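CCR4-not transcription complex subunit 1 (Chaetomium thermophilum var. thermophilum DSM 1495, PDB 6H3Z) probably acts as a core adaptor subunit of the CCR4-NOT complex in mRNA deadenylation and transcriptional repression, this chain being one of its MIF4G-like domains. Local coordinates at residues 166-171 and 204-209; 175-180 and 216-221. All coordinates share one frame; numbering follows the deposited sequence.

Contact 1. Residues 166-171 and 204-209; sequences EQRKEG and WAWIVE
R168 lies along one face of the W206 indole, the two side chains running past each other in opposite directions. The CD methylene makes the closest approach to that face, 3.3 Å from the centroid of the W206 five-membered ring and only 4° off its normal, which meets the geometry of a CH-pi contact. The bend at chi2 of R168 places CD there. Beyond it the guanidinium continues nearly flat, its plane 12° from that of the ring, but R168 CZ stands 4.4 Å from the same W206 centroid, so the cation-pi contact is off-centre, with W206 CA over the centre of the guanidinium. R168 leaves helical geometry with positive phi in a Schellman motif at the end of helix 154-166, one helix of this MIF4G-like helical domain, and its side-chain NH1 is hydrogen-bonded to the carbonyl O of L165. The outer end meets E209 tip to tip. R168 NE donates to OE1 of E209 over 3.1 Å in a salt bridge bent to 147°, the oxygen being approached on its syn side but from outside the carboxylate plane. At the far rim of the indole, W206 CH2 lies 3.4 Å from the carbonyl O of K169, an edge contact. An alanine in place of W206 would probably leave the R168 CD methylene without the indole face it packs on and the K169 carbonyl O without the ring edge it meets.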
loop_
_atom_site.group_PDB
_atom_site.type_symbol
_atom_site.label_atom_id
_atom_site.label_comp_id
_atom_site.label_asym_id
_atom_site.label_seq_id
_atom_site.Cartn_x
_atom_site.Cartn_y
_atom_site.Cartn_z
ATOM N N GLU A 166 10.421 -7.266 -19.314
ATOM C CA GLU A 166 10.925 -6.901 -20.648
ATOM C C GLU A 166 12.384 -6.423 -20.500
ATOM O O GLU A 166 13.263 -6.845 -21.260
ATOM C CB GLU A 166 10.072 -5.758 -21.258
ATOM C CG GLU A 166 8.750 -6.179 -21.889
ATOM C CD GLU A 166 7.815 -5.049 -22.289
ATOM O OE1 GLU A 166 8.201 -3.863 -22.155
ATOM O OE2 GLU A 166 6.681 -5.358 -22.725
ATOM N N GLN A 167 12.629 -5.579 -19.473
ATOM C CA GLN A 167 13.929 -5.018 -19.114
ATOM C C GLN A 167 14.855 -6.089 -18.514
ATOM O O GLN A 167 16.021 -5.797 -18.224
ATOM C CB GLN A 167 13.744 -3.876 -18.104
ATOM C CG GLN A 167 13.238 -2.569 -18.711
ATOM C CD GLN A 167 12.772 -1.571 -17.668
ATOM O OE1 GLN A 167 12.461 -1.902 -16.511
ATOM N NE2 GLN A 167 12.687 -0.315 -18.070
ATOM N N ARG A 168 14.332 -7.321 -18.313
ATOM C CA ARG A 168 15.041 -8.479 -17.742
ATOM C C ARG A 168 15.610 -8.156 -16.351
ATOM O O ARG A 168 16.672 -8.654 -15.972
ATOM C CB ARG A 168 16.107 -9.069 -18.710
ATOM C CG ARG A 168 15.624 -9.371 -20.141
ATOM C CD ARG A 168 14.586 -10.472 -20.184
ATOM N NE ARG A 168 14.327 -10.974 -21.528
ATOM C CZ ARG A 168 13.135 -10.963 -22.116
ATOM N NH1 ARG A 168 12.077 -10.465 -21.485
ATOM N NH2 ARG A 168 12.991 -11.449 -23.343
ATOM N N LYS A 169 14.878 -7.308 -15.597
ATOM C CA LYS A 169 15.212 -6.866 -14.244
ATOM C C LYS A 169 15.289 -8.084 -13.302
ATOM O O LYS A 169 14.436 -8.973 -13.367
ATOM C CB LYS A 169 14.186 -5.820 -13.759
ATOM C CG LYS A 169 14.631 -5.003 -12.562
ATOM C CD LYS A 169 13.667 -3.849 -12.303
ATOM C CE LYS A 169 14.106 -2.916 -11.194
ATOM N NZ LYS A 169 15.144 -1.928 -11.626
ATOM N N GLU A 170 16.359 -8.137 -12.482
ATOM C CA GLU A 170 16.696 -9.190 -11.518
ATOM C C GLU A 170 15.527 -9.591 -10.597
ATOM O O GLU A 170 15.033 -8.772 -9.807
ATOM C CB GLU A 170 17.931 -8.753 -10.706
ATOM C CG GLU A 170 18.497 -9.778 -9.734
ATOM C CD GLU A 170 19.234 -9.153 -8.561
ATOM O OE1 GLU A 170 18.552 -8.696 -7.614
ATOM O OE2 GLU A 170 20.486 -9.093 -8.601
ATOM N N GLY A 171 15.082 -10.841 -10.766
ATOM C CA GLY A 171 14.020 -11.484 -9.988
ATOM C C GLY A 171 12.592 -11.003 -10.174
ATOM O O GLY A 171 11.782 -11.103 -9.242
ATOM N N TRP A 204 6.551 -15.030 -20.003
ATOM C CA TRP A 204 6.599 -16.185 -20.897
ATOM C C TRP A 204 7.676 -16.015 -21.971
ATOM O O TRP A 204 8.415 -16.955 -22.256
ATOM C CB TRP A 204 5.238 -16.452 -21.542
ATOM C CG TRP A 204 5.145 -17.857 -22.050
ATOM C CD1 TRP A 204 5.370 -18.285 -23.329
ATOM C CD2 TRP A 204 4.980 -19.040 -21.253
ATOM N NE1 TRP A 204 5.283 -19.661 -23.390
ATOM C CE2 TRP A 204 5.060 -20.150 -22.126
ATOM C CE3 TRP A 204 4.724 -19.269 -19.887
ATOM C CZ2 TRP A 204 4.916 -21.470 -21.673
ATOM C CZ3 TRP A 204 4.562 -20.576 -19.446
ATOM C CH2 TRP A 204 4.651 -21.658 -20.335
ATOM N N ALA A 205 7.764 -14.803 -22.541
ATOM C CA ALA A 205 8.734 -14.426 -23.555
ATOM C C ALA A 205 10.165 -14.664 -23.058
ATOM O O ALA A 205 10.986 -15.204 -23.807
ATOM C CB ALA A 205 8.542 -12.965 -23.928
ATOM N N TRP A 206 10.445 -14.288 -21.789
ATOM C CA TRP A 206 11.735 -14.457 -21.123
ATOM C C TRP A 206 12.061 -15.949 -20.958
ATOM O O TRP A 206 13.210 -16.339 -21.140
ATOM C CB TRP A 206 11.698 -13.753 -19.759
ATOM C CG TRP A 206 13.028 -13.486 -19.095
ATOM C CD1 TRP A 206 14.257 -13.941 -19.479
ATOM C CD2 TRP A 206 13.240 -12.713 -17.902
ATOM N NE1 TRP A 206 15.219 -13.501 -18.603
ATOM C CE2 TRP A 206 14.627 -12.740 -17.626
ATOM C CE3 TRP A 206 12.396 -11.977 -17.048
ATOM C CZ2 TRP A 206 15.190 -12.063 -16.534
ATOM C CZ3 TRP A 206 12.953 -11.341 -15.944
ATOM C CH2 TRP A 206 14.334 -11.388 -15.695
ATOM N N ILE A 207 11.049 -16.778 -20.643
ATOM C CA ILE A 207 11.177 -18.232 -20.497
ATOM C C ILE A 207 11.431 -18.882 -21.878
ATOM O O ILE A 207 12.195 -19.842 -21.964
ATOM C CB ILE A 207 9.938 -18.796 -19.747
ATOM C CG1 ILE A 207 9.929 -18.297 -18.294
ATOM C CG2 ILE A 207 9.869 -20.325 -19.790
ATOM C CD1 ILE A 207 8.614 -18.375 -17.614
ATOM N N VAL A 208 10.814 -18.337 -22.950
ATOM C CA VAL A 208 10.976 -18.795 -24.341
ATOM C C VAL A 208 12.438 -18.592 -24.795
ATOM O O VAL A 208 13.065 -19.531 -25.302
ATOM C CB VAL A 208 9.935 -18.101 -25.262
ATOM C CG1 VAL A 208 10.400 -18.008 -26.713
ATOM C CG2 VAL A 208 8.587 -18.800 -25.166
ATOM N N GLU A 209 12.975 -17.369 -24.549
ATOM C CA GLU A 209 14.338 -16.902 -24.842
ATOM C C GLU A 209 15.374 -17.744 -24.061
ATOM O O GLU A 209 16.154 -18.481 -24.677
ATOM C CB GLU A 209 14.438 -15.395 -24.489
ATOM C CG GLU A 209 15.728 -14.697 -24.882
ATOM C CD GLU A 209 15.807 -13.262 -24.405
ATOM O OE1 GLU A 209 15.895 -13.044 -23.174
ATOM O OE2 GLU A 209 15.775 -12.351 -25.264
#

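Contact 2. Residues 175-180 and 216-221; sequences FLEQLM and AQRFKA
E177 and R218 carry opposite charges and touch, yet their charged ends do not meet: E177 OE1 lies 3.2 Å from CB of R218 and 5.5 Å from its NE. The R218 side chain starts toward helix 172-183 but then leads away, crossing that of E177 at about a right angle, so any attraction between the two groups is likely to act only at a distance. This occurs between two helices of the alpha-helical MIF4G-like domain, 172-183 and 214-225, whose local axes run in broadly the same direction at 40° and approach to 10.4 Å. E177 and F219 mark the register, with CA atoms 6.3 Å apart. The E177 carboxylate sits over the opposing backbone, and its OE1 is 3.7 Å from the amide N of F219, a proximity that does not amount to a hydrogen bond. The chain behind it, extended beyond CG, also packs against the phenylalanine: E177 CG comes to the rim of the F219 ring, near its plane. With CG of F219 anti to the backbone N (chi1 -174°), the ring reaches in among three side chains of helix 172-183, and most of the apolar contact is made there. L176 contributes CD2, which bears on CE1 and CZ of F219. From helix 197-209, A203 and I207 also touch F219, while F193, in a loop, touches M180. M180 SD stands at the ring edge, 5.4 Å from the F219 centroid, in a Met-aromatic contact. The bend at chi3 of M180 turns its methyl CE to within 3.7 Å of F219 CE1.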
loop_
_atom_site.group_PDB
_atom_site.type_symbol
_atom_site.label_atom_id
_atom_site.label_comp_id
_atom_site.label_asym_id
_atom_site.label_seq_id
_atom_site.Cartn_x
_atom_site.Cartn_y
_atom_site.Cartn_z
ATOM N N PHE A 175 8.976 -12.040 -8.399
ATOM C CA PHE A 175 8.010 -11.071 -7.890
ATOM C C PHE A 175 6.624 -11.386 -8.443
ATOM O O PHE A 175 5.644 -11.283 -7.701
ATOM C CB PHE A 175 8.417 -9.628 -8.243
ATOM C CG PHE A 175 7.524 -8.559 -7.641
ATOM C CD1 PHE A 175 6.387 -8.120 -8.309
ATOM C CD2 PHE A 175 7.828 -7.982 -6.415
ATOM C CE1 PHE A 175 5.558 -7.138 -7.750
ATOM C CE2 PHE A 175 7.003 -6.989 -5.864
ATOM C CZ PHE A 175 5.869 -6.589 -6.529
ATOM N N LEU A 176 6.541 -11.773 -9.744
ATOM C CA LEU A 176 5.281 -12.101 -10.406
ATOM C C LEU A 176 4.616 -13.322 -9.788
ATOM O O LEU A 176 3.447 -13.216 -9.428
ATOM C CB LEU A 176 5.440 -12.220 -11.926
ATOM C CG LEU A 176 4.194 -12.566 -12.745
ATOM C CD1 LEU A 176 3.068 -11.577 -12.541
ATOM C CD2 LEU A 176 4.530 -12.672 -14.196
ATOM N N GLU A 177 5.360 -14.450 -9.614
ATOM C CA GLU A 177 4.868 -15.680 -8.976
ATOM C C GLU A 177 4.319 -15.328 -7.588
ATOM O O GLU A 177 3.153 -15.590 -7.278
ATOM C CB GLU A 177 6.011 -16.686 -8.779
ATOM C CG GLU A 177 6.531 -17.402 -10.007
ATOM C CD GLU A 177 7.477 -18.537 -9.639
ATOM O OE1 GLU A 177 7.000 -19.522 -9.027
ATOM O OE2 GLU A 177 8.696 -18.419 -9.910
ATOM N N GLN A 178 5.174 -14.681 -6.782
ATOM C CA GLN A 178 4.892 -14.239 -5.428
ATOM C C GLN A 178 3.627 -13.402 -5.342
ATOM O O GLN A 178 2.789 -13.673 -4.474
ATOM C CB GLN A 178 6.106 -13.516 -4.826
ATOM C CG GLN A 178 7.162 -14.471 -4.261
ATOM C CD GLN A 178 8.229 -13.755 -3.467
ATOM O OE1 GLN A 178 8.224 -13.777 -2.230
ATOM N NE2 GLN A 178 9.170 -13.098 -4.154
ATOM N N LEU A 179 3.463 -12.437 -6.278
ATOM C CA LEU A 179 2.272 -11.592 -6.356
ATOM C C LEU A 179 1.016 -12.427 -6.648
ATOM O O LEU A 179 -0.021 -12.166 -6.047
ATOM C CB LEU A 179 2.428 -10.448 -7.371
ATOM C CG LEU A 179 1.183 -9.567 -7.511
ATOM C CD1 LEU A 179 0.852 -8.862 -6.218
ATOM C CD2 LEU A 179 1.319 -8.563 -8.615
ATOM N N MET A 180 1.123 -13.442 -7.535
ATOM C CA MET A 180 0.023 -14.319 -7.927
ATOM C C MET A 180 -0.413 -15.228 -6.801
ATOM O O MET A 180 -1.605 -15.440 -6.638
ATOM C CB MET A 180 0.402 -15.153 -9.136
ATOM C CG MET A 180 0.728 -14.342 -10.352
ATOM S SD MET A 180 0.955 -15.361 -11.829
ATOM C CE MET A 180 1.920 -16.790 -11.166
ATOM N N ALA A 216 11.944 -19.687 -13.736
ATOM C CA ALA A 216 11.304 -20.080 -15.006
ATOM C C ALA A 216 10.602 -21.420 -14.931
ATOM O O ALA A 216 9.549 -21.582 -15.542
ATOM C CB ALA A 216 12.323 -20.104 -16.133
ATOM N N GLN A 217 11.189 -22.379 -14.200
ATOM C CA GLN A 217 10.624 -23.712 -14.028
ATOM C C GLN A 217 9.362 -23.675 -13.165
ATOM O O GLN A 217 8.323 -24.191 -13.591
ATOM C CB GLN A 217 11.679 -24.689 -13.465
ATOM C CG GLN A 217 12.749 -25.158 -14.459
ATOM C CD GLN A 217 12.266 -25.328 -15.888
ATOM O OE1 GLN A 217 11.456 -26.212 -16.209
ATOM N NE2 GLN A 217 12.718 -24.438 -16.759
ATOM N N ARG A 218 9.451 -23.022 -11.981
ATOM C CA ARG A 218 8.352 -22.864 -11.028
ATOM C C ARG A 218 7.161 -22.197 -11.715
ATOM O O ARG A 218 6.070 -22.766 -11.699
ATOM C CB ARG A 218 8.804 -22.039 -9.802
ATOM C CG ARG A 218 9.394 -22.838 -8.649
ATOM C CD ARG A 218 8.349 -23.394 -7.691
ATOM N NE ARG A 218 8.958 -23.938 -6.469
ATOM C CZ ARG A 218 9.280 -25.218 -6.277
ATOM N NH1 ARG A 218 9.050 -26.119 -7.227
ATOM N NH2 ARG A 218 9.827 -25.606 -5.132
ATOM N N PHE A 219 7.396 -21.026 -12.369
ATOM C CA PHE A 219 6.405 -20.235 -13.100
ATOM C C PHE A 219 5.788 -21.002 -14.258
ATOM O O PHE A 219 4.562 -21.044 -14.329
ATOM C CB PHE A 219 6.995 -18.899 -13.568
ATOM C CG PHE A 219 6.012 -17.944 -14.202
ATOM C CD1 PHE A 219 5.138 -17.200 -13.421
ATOM C CD2 PHE A 219 5.991 -17.756 -15.577
ATOM C CE1 PHE A 219 4.239 -16.311 -14.008
ATOM C CE2 PHE A 219 5.102 -16.859 -16.163
ATOM C CZ PHE A 219 4.230 -16.144 -15.374
ATOM N N LYS A 220 6.613 -21.645 -15.137
ATOM C CA LYS A 220 6.119 -22.467 -16.268
ATOM C C LYS A 220 5.015 -23.397 -15.766
ATOM O O LYS A 220 3.949 -23.470 -16.383
ATOM C CB LYS A 220 7.248 -23.297 -16.927
ATOM C CG LYS A 220 7.505 -22.919 -18.380
ATOM C CD LYS A 220 8.027 -24.085 -19.226
ATOM C CE LYS A 220 8.137 -23.727 -20.701
ATOM N NZ LYS A 220 8.216 -24.929 -21.576
ATOM N N ALA A 221 5.258 -24.039 -14.593
ATOM C CA ALA A 221 4.324 -24.939 -13.927
ATOM C C ALA A 221 3.065 -24.198 -13.462
ATOM O O ALA A 221 1.983 -24.644 -13.842
ATOM C CB ALA A 221 4.995 -25.648 -12.765
#

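In the fold
Following the chain from its N terminus, helix 154-166 ends in the loop that supplies 166-171, and helix 172-183 follows directly and carries 175-180. Contact 1 then closes a loop of 32 intervening residues at 204-209, the C-terminal end of helix 197-209, and contact 2 closes one of 35 at 216-221 on the last helix, 214-225. The segments alternate, so the two loops cross. Contact 1, at the surface, ties the loop 166-171 to helix 197-209; contact 2, buried, ties helix 172-183 to helix 214-225. Their centres are 12 Å apart, and I207 CD1 on F219 CD2 (3.4 Å) and W204 on K220 join helices 197-209 and 214-225 to each other.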